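Local atomic coordinates of D-alanyl-D-alanine carboxypeptidase (PDB entry 1XP4), a protein that probably removes the C-terminal D-alanine from peptidoglycan precursor peptides as a serine-type D-Ala-D-Ala carboxypeptidase, thereby regulating cell-wall synthesis. Residues A17-A22 with V246-L251; K31-P36 with L168-V173. All coordinates share one frame; numbering follows the deposited sequence.

Contact 1. Residues A17-A22 with V246-L251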
ATOM      1  N   ALA A  17       0.724  -4.416 -14.639  1.00 14.03           N
ATOM      2  CA  ALA A  17       1.511  -4.493 -13.423  1.00 13.81           C
ATOM      3  C   ALA A  17       2.391  -3.274 -13.219  1.00 13.82           C
ATOM      4  O   ALA A  17       2.723  -2.566 -14.172  1.00 15.14           O
ATOM      5  CB  ALA A  17       2.371  -5.760 -13.443  1.00 12.10           C
ATOM      6  N   ILE A  18       2.755  -3.036 -11.964  1.00 11.81           N
ATOM      7  CA  ILE A  18       3.637  -1.933 -11.610  1.00 13.07           C
ATOM      8  C   ILE A  18       4.271  -2.274 -10.273  1.00 14.05           C
ATOM      9  O   ILE A  18       3.648  -2.909  -9.422  1.00 15.61           O
ATOM     10  CB  ILE A  18       2.884  -0.589 -11.468  1.00 14.08           C
ATOM     11  CG1 ILE A  18       3.896   0.558 -11.367  1.00 11.71           C
ATOM     12  CG2 ILE A  18       2.002  -0.606 -10.218  1.00 13.24           C
ATOM     13  CD1 ILE A  18       3.276   1.943 -11.392  1.00 10.25           C
ATOM     14  N   ALA A  19       5.515  -1.853 -10.096  1.00 13.13           N
ATOM     15  CA  ALA A  19       6.238  -2.106  -8.865  1.00 12.62           C
ATOM     16  C   ALA A  19       6.836  -0.793  -8.385  1.00 13.71           C
ATOM     17  O   ALA A  19       7.386  -0.034  -9.183  1.00 16.42           O
ATOM     18  CB  ALA A  19       7.337  -3.122  -9.121  1.00 12.42           C
ATOM     19  N   VAL A  20       6.730  -0.512  -7.092  1.00 13.08           N
ATOM     20  CA  VAL A  20       7.300   0.728  -6.562  1.00 15.55           C
ATOM     21  C   VAL A  20       7.996   0.537  -5.227  1.00 16.15           C
ATOM     22  O   VAL A  20       7.654  -0.364  -4.463  1.00 16.35           O
ATOM     23  CB  VAL A  20       6.230   1.830  -6.382  1.00 12.75           C
ATOM     24  CG1 VAL A  20       5.648   2.190  -7.720  1.00 15.82           C
ATOM     25  CG2 VAL A  20       5.143   1.365  -5.428  1.00 11.43           C
ATOM     26  N   GLU A  21       8.990   1.378  -4.961  1.00 15.97           N
ATOM     27  CA  GLU A  21       9.699   1.310  -3.693  1.00 16.09           C
ATOM     28  C   GLU A  21       8.762   2.052  -2.759  1.00 14.02           C
ATOM     29  O   GLU A  21       8.511   3.237  -2.937  1.00 15.23           O
ATOM     30  CB  GLU A  21      11.048   2.010  -3.802  1.00 15.84           C
ATOM     31  CG  GLU A  21      11.936   1.853  -2.588  1.00 18.24           C
ATOM     32  CD  GLU A  21      11.575   2.813  -1.482  1.00 22.59           C
ATOM     33  OE1 GLU A  21      11.498   4.031  -1.763  1.00 22.48           O
ATOM     34  OE2 GLU A  21      11.377   2.353  -0.334  1.00 26.75           O
ATOM     35  N   ALA A  22       8.222   1.337  -1.781  1.00 13.35           N
ATOM     36  CA  ALA A  22       7.251   1.900  -0.846  1.00 12.93           C
ATOM     37  C   ALA A  22       7.508   3.316  -0.366  1.00 13.74           C
ATOM     38  O   ALA A  22       6.696   4.216  -0.602  1.00 15.57           O
ATOM     39  CB  ALA A  22       7.093   0.987   0.354  1.00 10.07           C
ATOM     40  N   VAL A 246       9.291  -3.132  -1.299  1.00 17.03           N
ATOM     41  CA  VAL A 246       8.713  -3.030  -2.618  1.00 14.72           C
ATOM     42  C   VAL A 246       7.237  -3.340  -2.590  1.00 14.99           C
ATOM     43  O   VAL A 246       6.811  -4.292  -1.936  1.00 15.69           O
ATOM     44  CB  VAL A 246       9.386  -4.025  -3.590  1.00 15.67           C
ATOM     45  CG1 VAL A 246       8.689  -3.982  -4.944  1.00 17.04           C
ATOM     46  CG2 VAL A 246      10.869  -3.702  -3.737  1.00 12.79           C
ATOM     47  N   ILE A 247       6.456  -2.519  -3.286  1.00 15.26           N
ATOM     48  CA  ILE A 247       5.029  -2.754  -3.395  1.00 14.31           C
ATOM     49  C   ILE A 247       4.831  -3.257  -4.808  1.00 12.88           C
ATOM     50  O   ILE A 247       5.288  -2.649  -5.769  1.00  9.07           O
ATOM     51  CB  ILE A 247       4.198  -1.495  -3.181  1.00 15.77           C
ATOM     52  CG1 ILE A 247       4.384  -0.992  -1.747  1.00 15.42           C
ATOM     53  CG2 ILE A 247       2.727  -1.816  -3.442  1.00 12.81           C
ATOM     54  CD1 ILE A 247       3.432   0.122  -1.363  1.00 19.40           C
ATOM     55  N   THR A 248       4.151  -4.390  -4.910  1.00 16.36           N
ATOM     56  CA  THR A 248       3.905  -5.063  -6.174  1.00 17.42           C
ATOM     57  C   THR A 248       2.426  -5.157  -6.524  1.00 17.35           C
ATOM     58  O   THR A 248       1.594  -5.515  -5.684  1.00 18.16           O
ATOM     59  CB  THR A 248       4.526  -6.484  -6.116  1.00 17.32           C
ATOM     60  OG1 THR A 248       5.891  -6.413  -6.539  1.00 20.32           O
ATOM     61  CG2 THR A 248       3.763  -7.474  -6.988  1.00 23.67           C
ATOM     62  N   VAL A 249       2.108  -4.833  -7.772  1.00 16.86           N
ATOM     63  CA  VAL A 249       0.752  -5.005  -8.218  1.00 17.71           C
ATOM     64  C   VAL A 249       0.741  -5.777  -9.529  1.00 16.99           C
ATOM     65  O   VAL A 249       1.206  -5.343 -10.552  1.00 16.69           O
ATOM     66  CB  VAL A 249       0.193  -3.609  -8.404  1.00 19.49           C
ATOM     67  CG1 VAL A 249      -1.264  -3.687  -8.774  1.00 16.80           C
ATOM     68  CG2 VAL A 249       0.347  -2.809  -7.115  1.00 21.95           C
ATOM     69  N   VAL A 250       0.260  -7.030  -9.470  1.00 15.42           N
ATOM     70  CA  VAL A 250       0.120  -7.851 -10.668  1.00 15.46           C
ATOM     71  C   VAL A 250      -1.397  -8.091 -10.903  1.00 16.09           C
ATOM     72  O   VAL A 250      -2.018  -8.843 -10.182  1.00 17.99           O
ATOM     73  CB  VAL A 250       0.821  -9.200 -10.371  1.00 15.01           C
ATOM     74  CG1 VAL A 250       0.278 -10.328 -11.262  1.00 14.94           C
ATOM     75  CG2 VAL A 250       2.324  -9.143 -10.545  1.00 13.36           C
ATOM     76  N   LEU A 251      -2.025  -7.440 -11.931  1.00 14.82           N
ATOM     77  CA  LEU A 251      -3.480  -7.718 -12.111  1.00 15.44           C
ATOM     78  C   LEU A 251      -3.941  -8.030 -13.523  1.00 16.20           C
ATOM     79  O   LEU A 251      -4.804  -7.360 -14.072  1.00 18.49           O
ATOM     80  CB  LEU A 251      -4.382  -6.559 -11.681  1.00 11.63           C
ATOM     81  CG  LEU A 251      -3.695  -5.313 -11.171  1.00 10.56           C
ATOM     82  CD1 LEU A 251      -4.081  -4.083 -11.973  1.00 12.44           C
ATOM     83  CD2 LEU A 251      -4.138  -5.015  -9.756  1.00  9.67           C
TER
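In the five-stranded antiparallel sheet of the carboxypeptidase domain, strand 17-21 and residues 246-251 of strand 244-253 run antiparallel, their N-to-C directions 168° apart. Ile18 and Val249 form one hydrogen-bonded pair, each amide giving to the other's carbonyl; Val249 N reaches Ile18 O at 3.0 Å, almost in line with the C=O bond. Val20 and Ile247 form the next, with the straightest bond of the four, Ile247 N to Val20 O at 2.7 Å (176° at the hydrogen). Between them Ala19 and Thr248 form a non-hydrogen-bonded pair, and Ala19 CA makes a CA-H...O contact with Ile247 O, 3.3 Å away. This pairing joins the first strand of the penicillin-binding fold to one more than 200 residues later. Ile18, Val20, Ile247 and Val249 share a face; Ile18, Ile247 and Val249 pack on helix 170-183, and Val20 meets Ile362. Val20 CG2, between its backbone N and carbonyl carbon, lies alongside Ile247 CB at 3.8 Å, and Ile18 CG2, placed likewise, meets Val249 CB at 3.9 Å. Ile18 CG1, anti to its N (chi1 -169°), carries the chain away from Val249. Past the strand end, Ala22 CB touches Ile247 CG1 at 4.0 Å. Ala19, Val246, Thr248 and Val250 face helix 262-277.

Contact 2. Residues K31-P36 with L168-V173; sequences KDATQP and LSAYDV
Tyr171 N, in the first turn of helix 170-183, donates to Ala33 O at 2.9 Å, with 153° at the hydrogen and the donor in the carbonyl plane. Ser169, the N-cap residue, and Asp172 in the first turn form a capping box: Asp172 N gives to Ser169 OG at 2.9 Å, and Ser169 N returns a bond to Asp172 OD2 at 3.2 Å, using the anti lone pair of that oxygen. Ser169 OG sits between its own N and carbonyl carbon (chi1 72°), which brings it over the helix end to receive the amide. The amide of Ala170 is taken up by a water, Ala170 N to water O 3.0 Å; this water donates to Gln35 O at 2.6 Å and more loosely to Asp32 O, tying the loop to the helix start. Amides of the first helical turn are thus met by loop carbonyl, serine hydroxyl and water, and the helix dipole would be expected to favour the charged form of Asp172, although Asp138 brings a like charge close to it. Outward from these bonds, Ser169 CB lies against the carbonyl oxygens of both Ala33 and Thr34, while Ala33 CB meets Ala170 CB at 4.2 Å. Tyr171 CG is anti to its N (chi1 -179°), so the ring leads away from residues 31-36 and its OH makes a weak bond to Tyr361 O. At the other end, the Pro36 backbone lies against the peptide joining Leu168 to Ser169, and the chain goes on to pair Val37 with Leu168. A capping box of this kind marks the N-terminus of an alpha-helix, here that of helix 170-183, which lies against the five-stranded sheet of the penicillin-binding domain.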
ATOM      1  N   LYS A  31       3.911  -2.059 -16.737  1.00 21.48           N
ATOM      2  CA  LYS A  31       3.388  -2.650 -17.962  1.00 21.79           C
ATOM      3  C   LYS A  31       1.898  -2.349 -18.014  1.00 22.66           C
ATOM      4  O   LYS A  31       1.121  -2.945 -17.268  1.00 25.44           O
ATOM      5  CB  LYS A  31       3.608  -4.163 -17.983  1.00 20.05           C
ATOM      6  CG  LYS A  31       2.926  -4.833 -19.157  1.00 18.98           C
ATOM      7  CD  LYS A  31       3.164  -6.322 -19.176  1.00 22.80           C
ATOM      8  CE  LYS A  31       2.279  -6.985 -20.216  1.00 26.37           C
ATOM      9  NZ  LYS A  31       2.527  -8.453 -20.317  1.00 30.65           N
ATOM     10  N   ASP A  32       1.507  -1.427 -18.889  1.00 23.14           N
ATOM     11  CA  ASP A  32       0.107  -1.035 -19.023  1.00 23.35           C
ATOM     12  C   ASP A  32      -0.426  -0.785 -17.607  1.00 23.49           C
ATOM     13  O   ASP A  32      -1.409  -1.392 -17.171  1.00 25.28           O
ATOM     14  CB  ASP A  32      -0.681  -2.152 -19.711  1.00 24.55           C
ATOM     15  CG  ASP A  32      -1.914  -1.640 -20.443  1.00 29.39           C
ATOM     16  OD1 ASP A  32      -2.161  -0.415 -20.426  1.00 32.58           O
ATOM     17  OD2 ASP A  32      -2.640  -2.461 -21.047  1.00 31.15           O
ATOM     18  N   ALA A  33       0.238   0.119 -16.893  1.00 21.26           N
ATOM     19  CA  ALA A  33      -0.119   0.437 -15.513  1.00 20.57           C
ATOM     20  C   ALA A  33      -1.100   1.585 -15.323  1.00 20.08           C
ATOM     21  O   ALA A  33      -1.449   1.897 -14.188  1.00 22.65           O
ATOM     22  CB  ALA A  33       1.151   0.719 -14.698  1.00 15.57           C
ATOM     23  N   THR A  34      -1.556   2.202 -16.409  1.00 19.83           N
ATOM     24  CA  THR A  34      -2.487   3.325 -16.293  1.00 19.67           C
ATOM     25  C   THR A  34      -3.933   3.056 -16.716  1.00 19.91           C
ATOM     26  O   THR A  34      -4.832   3.824 -16.379  1.00 21.87           O
ATOM     27  CB  THR A  34      -1.987   4.530 -17.084  1.00 18.51           C
ATOM     28  OG1 THR A  34      -1.588   4.105 -18.389  1.00 24.22           O
ATOM     29  CG2 THR A  34      -0.815   5.172 -16.387  1.00 20.26           C
ATOM     30  N   GLN A  35      -4.172   1.978 -17.448  1.00 19.08           N
ATOM     31  CA  GLN A  35      -5.532   1.678 -17.876  1.00 19.92           C
ATOM     32  C   GLN A  35      -6.360   1.106 -16.728  1.00 18.79           C
ATOM     33  O   GLN A  35      -6.044   0.044 -16.202  1.00 20.58           O
ATOM     34  CB  GLN A  35      -5.513   0.673 -19.025  1.00 21.74           C
ATOM     35  CG  GLN A  35      -6.879   0.379 -19.610  1.00 24.61           C
ATOM     36  CD  GLN A  35      -6.928  -0.974 -20.297  1.00 29.84           C
ATOM     37  OE1 GLN A  35      -7.984  -1.407 -20.768  1.00 30.22           O
ATOM     38  NE2 GLN A  35      -5.784  -1.654 -20.353  1.00 30.20           N
ATOM     39  N   PRO A  36      -7.428   1.806 -16.315  1.00 18.19           N
ATOM     40  CA  PRO A  36      -8.231   1.256 -15.219  1.00 16.82           C
ATOM     41  C   PRO A  36      -8.780  -0.110 -15.620  1.00 15.45           C
ATOM     42  O   PRO A  36      -9.202  -0.303 -16.753  1.00 17.80           O
ATOM     43  CB  PRO A  36      -9.337   2.293 -15.048  1.00 15.47           C
ATOM     44  CG  PRO A  36      -8.654   3.579 -15.438  1.00 15.92           C
ATOM     45  CD  PRO A  36      -7.884   3.162 -16.675  1.00 18.77           C
ATOM     46  N   LEU A 168      -9.638   0.083 -11.109  1.00 12.73           N
ATOM     47  CA  LEU A 168      -8.497   0.916 -10.743  1.00 13.26           C
ATOM     48  C   LEU A 168      -7.314   0.480 -11.583  1.00 16.03           C
ATOM     49  O   LEU A 168      -7.222  -0.687 -11.971  1.00 19.65           O
ATOM     50  CB  LEU A 168      -8.129   0.758  -9.267  1.00 13.56           C
ATOM     51  CG  LEU A 168      -8.798   1.692  -8.258  1.00 18.17           C
ATOM     52  CD1 LEU A 168     -10.066   1.073  -7.709  1.00 17.95           C
ATOM     53  CD2 LEU A 168      -7.831   1.954  -7.120  1.00 22.64           C
ATOM     54  N   SER A 169      -6.407   1.405 -11.876  1.00 15.42           N
ATOM     55  CA  SER A 169      -5.230   1.047 -12.655  1.00 16.84           C
ATOM     56  C   SER A 169      -4.185   0.495 -11.681  1.00 16.54           C
ATOM     57  O   SER A 169      -4.291   0.717 -10.473  1.00 15.67           O
ATOM     58  CB  SER A 169      -4.683   2.273 -13.398  1.00 17.51           C
ATOM     59  OG  SER A 169      -4.071   3.197 -12.517  1.00 19.81           O
ATOM     60  N   ALA A 170      -3.195  -0.237 -12.188  1.00 15.25           N
ATOM     61  CA  ALA A 170      -2.166  -0.785 -11.311  1.00 15.38           C
ATOM     62  C   ALA A 170      -1.484   0.392 -10.614  1.00 15.97           C
ATOM     63  O   ALA A 170      -1.123   0.314  -9.435  1.00 15.67           O
ATOM     64  CB  ALA A 170      -1.157  -1.597 -12.115  1.00 14.75           C
ATOM     65  N   TYR A 171      -1.327   1.485 -11.356  1.00 15.20           N
ATOM     66  CA  TYR A 171      -0.725   2.716 -10.841  1.00 15.63           C
ATOM     67  C   TYR A 171      -1.563   3.176  -9.647  1.00 16.70           C
ATOM     68  O   TYR A 171      -1.036   3.432  -8.559  1.00 15.68           O
ATOM     69  CB  TYR A 171      -0.757   3.794 -11.926  1.00 15.35           C
ATOM     70  CG  TYR A 171      -0.153   5.126 -11.547  1.00 18.05           C
ATOM     71  CD1 TYR A 171       1.211   5.366 -11.711  1.00 21.27           C
ATOM     72  CD2 TYR A 171      -0.953   6.171 -11.073  1.00 17.14           C
ATOM     73  CE1 TYR A 171       1.766   6.615 -11.423  1.00 18.74           C
ATOM     74  CE2 TYR A 171      -0.408   7.418 -10.783  1.00 16.89           C
ATOM     75  CZ  TYR A 171       0.951   7.633 -10.963  1.00 17.40           C
ATOM     76  OH  TYR A 171       1.502   8.868 -10.701  1.00 17.94           O
ATOM     77  N   ASP A 172      -2.872   3.284  -9.869  1.00 14.12           N
ATOM     78  CA  ASP A 172      -3.793   3.688  -8.822  1.00 15.21           C
ATOM     79  C   ASP A 172      -3.669   2.767  -7.610  1.00 15.33           C
ATOM     80  O   ASP A 172      -3.589   3.237  -6.471  1.00 16.21           O
ATOM     81  CB  ASP A 172      -5.232   3.660  -9.332  1.00 18.99           C
ATOM     82  CG  ASP A 172      -5.515   4.752 -10.339  1.00 22.44           C
ATOM     83  OD1 ASP A 172      -4.965   5.860 -10.176  1.00 25.30           O
ATOM     84  OD2 ASP A 172      -6.300   4.513 -11.281  1.00 21.75           O
ATOM     85  N   VAL A 173      -3.651   1.458  -7.857  1.00 12.39           N
ATOM     86  CA  VAL A 173      -3.535   0.489  -6.772  1.00 10.86           C
ATOM     87  C   VAL A 173      -2.260   0.716  -5.971  1.00 11.68           C
ATOM     88  O   VAL A 173      -2.283   0.680  -4.740  1.00 13.02           O
ATOM     89  CB  VAL A 173      -3.550  -0.948  -7.303  1.00  8.52           C
ATOM     90  CG1 VAL A 173      -3.443  -1.921  -6.161  1.00  7.37           C
ATOM     91  CG2 VAL A 173      -4.840  -1.202  -8.062  1.00 13.23           C
TER
HETATM   92  O   HOH W   1      -3.703  -0.604 -15.147  1.00  2.65           O

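Contacts 1 and 2 lie with their centres 10 Å apart in the carboxypeptidase domain and meet directly. Along the chain the order is 17-22, 31-36, 168-173, 246-251, so both segments of contact 2 fall between those of contact 1. Strand 26-31 flanks strand 17-21 in the sheet and leads into the loop of contact 2; Ala17 O and Lys31 N, 2.9 Å apart, probably hydrogen-bond at this passage. Helix 170-183 crosses the sheet face, placing Ala170 on Ile18 and Val173 on Val249. Contact 1 thus forms sheet, and contact 2 fixes the start of the helix covering it, in the domain that also holds the predicted catalytic Ser41 and Lys44.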